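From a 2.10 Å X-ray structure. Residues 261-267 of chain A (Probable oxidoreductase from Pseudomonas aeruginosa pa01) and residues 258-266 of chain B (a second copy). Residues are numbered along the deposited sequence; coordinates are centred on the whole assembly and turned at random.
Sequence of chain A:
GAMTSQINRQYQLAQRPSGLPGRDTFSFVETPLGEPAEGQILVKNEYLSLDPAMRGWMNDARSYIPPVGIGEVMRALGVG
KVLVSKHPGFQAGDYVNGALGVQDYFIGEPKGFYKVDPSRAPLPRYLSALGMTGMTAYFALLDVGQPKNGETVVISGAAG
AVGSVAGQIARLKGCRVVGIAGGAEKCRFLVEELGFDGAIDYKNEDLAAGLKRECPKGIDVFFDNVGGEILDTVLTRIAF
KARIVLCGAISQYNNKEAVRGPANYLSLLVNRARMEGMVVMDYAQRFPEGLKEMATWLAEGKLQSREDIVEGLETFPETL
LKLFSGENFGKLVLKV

Chain A (261-267) GPANYLS
Chain B (258-266) AVRGPANYL

Two copies of the same loop meet here, and they pack as nearly twofold-related, antiparallel partners: Gly A261 lies against Ala B263 (CA to CA 3.9 Å) and Ala A263 against Gly B261 (CA to CA 4.0 Å), so the chains run in opposite directions through the contact. No direct hydrogen bond crosses between them; 407 Å² of surface, summed over both sides, is buried between the stretches by close backbone packing and apolar side chains, and one water bridges them.

Chain B enters extended. Ala B258 (phi/psi -161/127) is poorly ordered and makes no contact. Val B259 (-64/147) points its CB toward chain A with chi1 t (176°), and its branched side chain packs against the apolar Tyr A265 and Leu A266, CG1 lying 3.9 Å from Tyr A265 CE1 and 4.4 Å from Leu A266 CD1; its closest approach, 3.3 Å, is to the backbone Ala A263 O. Leu A266 (-69/-11) reaches it with chi1 m and chi2 t, its CA-to-CB bond sideways but its end nearer.

The CA-to-CB bond of Arg B260 (-106/126; chi1 t, chi2 -97°, chi3 t, chi4 -156°) points away from chain A, and the residue contributes its backbone instead. Arg B260 O lies 3.8 Å from Tyr A265 CE1, and a water donates to both Arg B260 O (3.0 Å) and Tyr A265 OH (2.9 Å), joining the polar groups that do not bond directly.

At Gly B261 (-103/149) the backbones come so close that a side chain has no room: an ideal CB would lie 2.5 Å from Pro A262 O and 2.7 Å from Ala A263 N. Glycine lets its CA approach Pro A262 O at 3.5 Å in a CA-H...O contact. The counterpart is Gly A261 CA to Pro B262 O at 3.4 Å; both have an angle of 125° at the hydrogen. Gly A261, with psi 156, is equally constrained, since an ideal CB there would be 2.4 Å from Pro B262 C.

Pro B262 (-72/108, C-gamma endo) and Pro A262 (-73/107, same pucker) bring their rings together, CD to CD 4.3 Å. Pro B262 CD also lies over one face of the Tyr A265 ring, 4.2 Å from the centroid and 28° off the normal, a CH-pi contact in which the C-H bonds beside the proline nitrogen meet the aromatic cloud; its distance to Tyr A265 CD1 is 3.8 Å. Tyr A265 (-59/-26) has chi1 p (85°) and chi2 -81°.

Pro B262 opens a type I turn closed by Tyr B265 N to Pro B262 O (3.2 Å), as Tyr A265 N to Pro A262 O (3.2 Å) closes its equivalent, with Ala A263 (-63/-24) and Asn A264 (-93/18; chi1 m, chi2 -44°) at its corners. A further type I turn, Asn A264 to Ser A267 (-55/-30; chi1 t), is closed by a hydrogen bond from Ser A267 N to Asn A264 O (2.9 Å). Ala B263 (-63/-24) and Asn B264 (-94/20; chi1 m, chi2 -44°) occupy the chain B corners, their CBs pointing away. Tyr B265 (-60/-27; chi1 85°, chi2 -82°) then turns toward chain A, placing CD1 3.7 Å from Pro A262 CD. Leu B266 (-67/-12; m, t) is beyond reach.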

# COMPACT_ATOMS: atom_id res chain seq x y z
N GLY A 261 -2.48 -11.24 6.76
CA GLY A 261 -2.65 -10.00 5.99
C GLY A 261 -3.71 -9.04 6.52
O GLY A 261 -4.65 -9.46 7.20
N PRO A 262 -3.58 -7.74 6.20
CA PRO A 262 -4.54 -6.74 6.70
C PRO A 262 -5.90 -6.82 6.03
O PRO A 262 -6.05 -6.44 4.87
CB PRO A 262 -3.85 -5.41 6.40
CG PRO A 262 -2.94 -5.68 5.27
CD PRO A 262 -2.52 -7.12 5.38
N ALA A 263 -6.88 -7.32 6.77
CA ALA A 263 -8.25 -7.45 6.30
C ALA A 263 -8.89 -6.09 5.99
O ALA A 263 -9.82 -6.01 5.20
CB ALA A 263 -9.09 -8.19 7.34
N ASN A 264 -8.37 -5.03 6.61
CA ASN A 264 -8.89 -3.67 6.42
C ASN A 264 -8.18 -2.87 5.33
O ASN A 264 -8.28 -1.64 5.29
CB ASN A 264 -8.84 -2.90 7.75
CG ASN A 264 -9.71 -3.52 8.81
OD1 ASN A 264 -10.85 -3.89 8.56
ND2 ASN A 264 -9.19 -3.61 10.03
N TYR A 265 -7.47 -3.56 4.45
CA TYR A 265 -6.65 -2.90 3.43
C TYR A 265 -7.47 -1.99 2.50
O TYR A 265 -6.94 -1.02 1.95
CB TYR A 265 -5.86 -3.92 2.60
CG TYR A 265 -6.62 -4.51 1.45
CD1 TYR A 265 -7.51 -5.55 1.64
CD2 TYR A 265 -6.44 -4.02 0.16
CE1 TYR A 265 -8.22 -6.09 0.57
CE2 TYR A 265 -7.14 -4.55 -0.91
CZ TYR A 265 -8.02 -5.58 -0.70
OH TYR A 265 -8.71 -6.09 -1.77
N LEU A 266 -8.75 -2.28 2.35
CA LEU A 266 -9.62 -1.46 1.48
C LEU A 266 -9.87 -0.07 2.04
O LEU A 266 -10.40 0.80 1.36
CB LEU A 266 -10.94 -2.17 1.19
CG LEU A 266 -10.78 -3.25 0.09
CD1 LEU A 266 -12.10 -3.94 -0.16
CD2 LEU A 266 -10.16 -2.70 -1.19
N SER A 267 -9.48 0.14 3.29
CA SER A 267 -9.43 1.49 3.85
C SER A 267 -8.57 2.41 2.97
O SER A 267 -8.80 3.61 2.89
CB SER A 267 -8.90 1.48 5.28
OG SER A 267 -8.95 2.78 5.82
N ALA B 258 -16.58 -11.04 5.99
CA ALA B 258 -15.20 -10.60 6.23
C ALA B 258 -14.38 -10.44 4.97
O ALA B 258 -14.28 -11.38 4.18
CB ALA B 258 -14.49 -11.55 7.18
N VAL B 259 -13.78 -9.26 4.79
CA VAL B 259 -12.82 -9.04 3.71
C VAL B 259 -11.60 -9.94 3.94
O VAL B 259 -11.23 -10.21 5.08
CB VAL B 259 -12.39 -7.55 3.60
CG1 VAL B 259 -11.31 -7.38 2.54
CG2 VAL B 259 -13.58 -6.66 3.29
N ARG B 260 -11.00 -10.40 2.85
CA ARG B 260 -9.89 -11.32 2.88
C ARG B 260 -8.68 -10.47 2.53
O ARG B 260 -8.70 -9.79 1.51
CB ARG B 260 -10.15 -12.47 1.90
CG ARG B 260 -9.13 -13.64 1.99
CD ARG B 260 -8.10 -13.40 0.90
NE ARG B 260 -7.25 -14.57 0.71
CZ ARG B 260 -6.03 -14.56 0.18
NH1 ARG B 260 -5.45 -13.44 -0.22
NH2 ARG B 260 -5.37 -15.71 0.08
N GLY B 261 -7.65 -10.48 3.39
CA GLY B 261 -6.55 -9.52 3.29
C GLY B 261 -5.34 -10.19 2.68
O GLY B 261 -5.13 -11.39 2.86
N PRO B 262 -4.52 -9.42 1.95
CA PRO B 262 -3.35 -10.00 1.30
C PRO B 262 -2.21 -10.39 2.26
O PRO B 262 -1.50 -9.53 2.78
CB PRO B 262 -2.90 -8.89 0.34
CG PRO B 262 -3.39 -7.63 0.95
CD PRO B 262 -4.63 -7.97 1.72
N ALA B 263 -2.04 -11.69 2.44
CA ALA B 263 -0.97 -12.24 3.29
C ALA B 263 0.42 -11.91 2.75
O ALA B 263 1.39 -11.89 3.51
CB ALA B 263 -1.13 -13.75 3.44
N ASN B 264 0.51 -11.65 1.45
CA ASN B 264 1.80 -11.34 0.80
C ASN B 264 2.11 -9.84 0.70
O ASN B 264 2.97 -9.43 -0.09
CB ASN B 264 1.84 -11.96 -0.61
CG ASN B 264 1.78 -13.48 -0.58
OD1 ASN B 264 2.45 -14.11 0.22
ND2 ASN B 264 0.97 -14.06 -1.47
N TYR B 265 1.45 -9.04 1.52
CA TYR B 265 1.58 -7.57 1.46
C TYR B 265 3.02 -7.09 1.70
O TYR B 265 3.41 -6.04 1.20
CB TYR B 265 0.62 -6.88 2.44
CG TYR B 265 1.16 -6.75 3.84
CD1 TYR B 265 1.09 -7.82 4.73
CD2 TYR B 265 1.75 -5.57 4.27
CE1 TYR B 265 1.60 -7.70 6.02
CE2 TYR B 265 2.26 -5.45 5.54
CZ TYR B 265 2.18 -6.51 6.42
OH TYR B 265 2.70 -6.37 7.67
N LEU B 266 3.81 -7.87 2.43
CA LEU B 266 5.21 -7.52 2.70
C LEU B 266 6.08 -7.55 1.45
O LEU B 266 7.21 -7.08 1.44
CB LEU B 266 5.82 -8.40 3.79
CG LEU B 266 5.41 -8.01 5.22
CD1 LEU B 266 5.91 -9.04 6.23
CD2 LEU B 266 5.95 -6.61 5.55
O HOH W 1 -9.86 -8.63 -0.97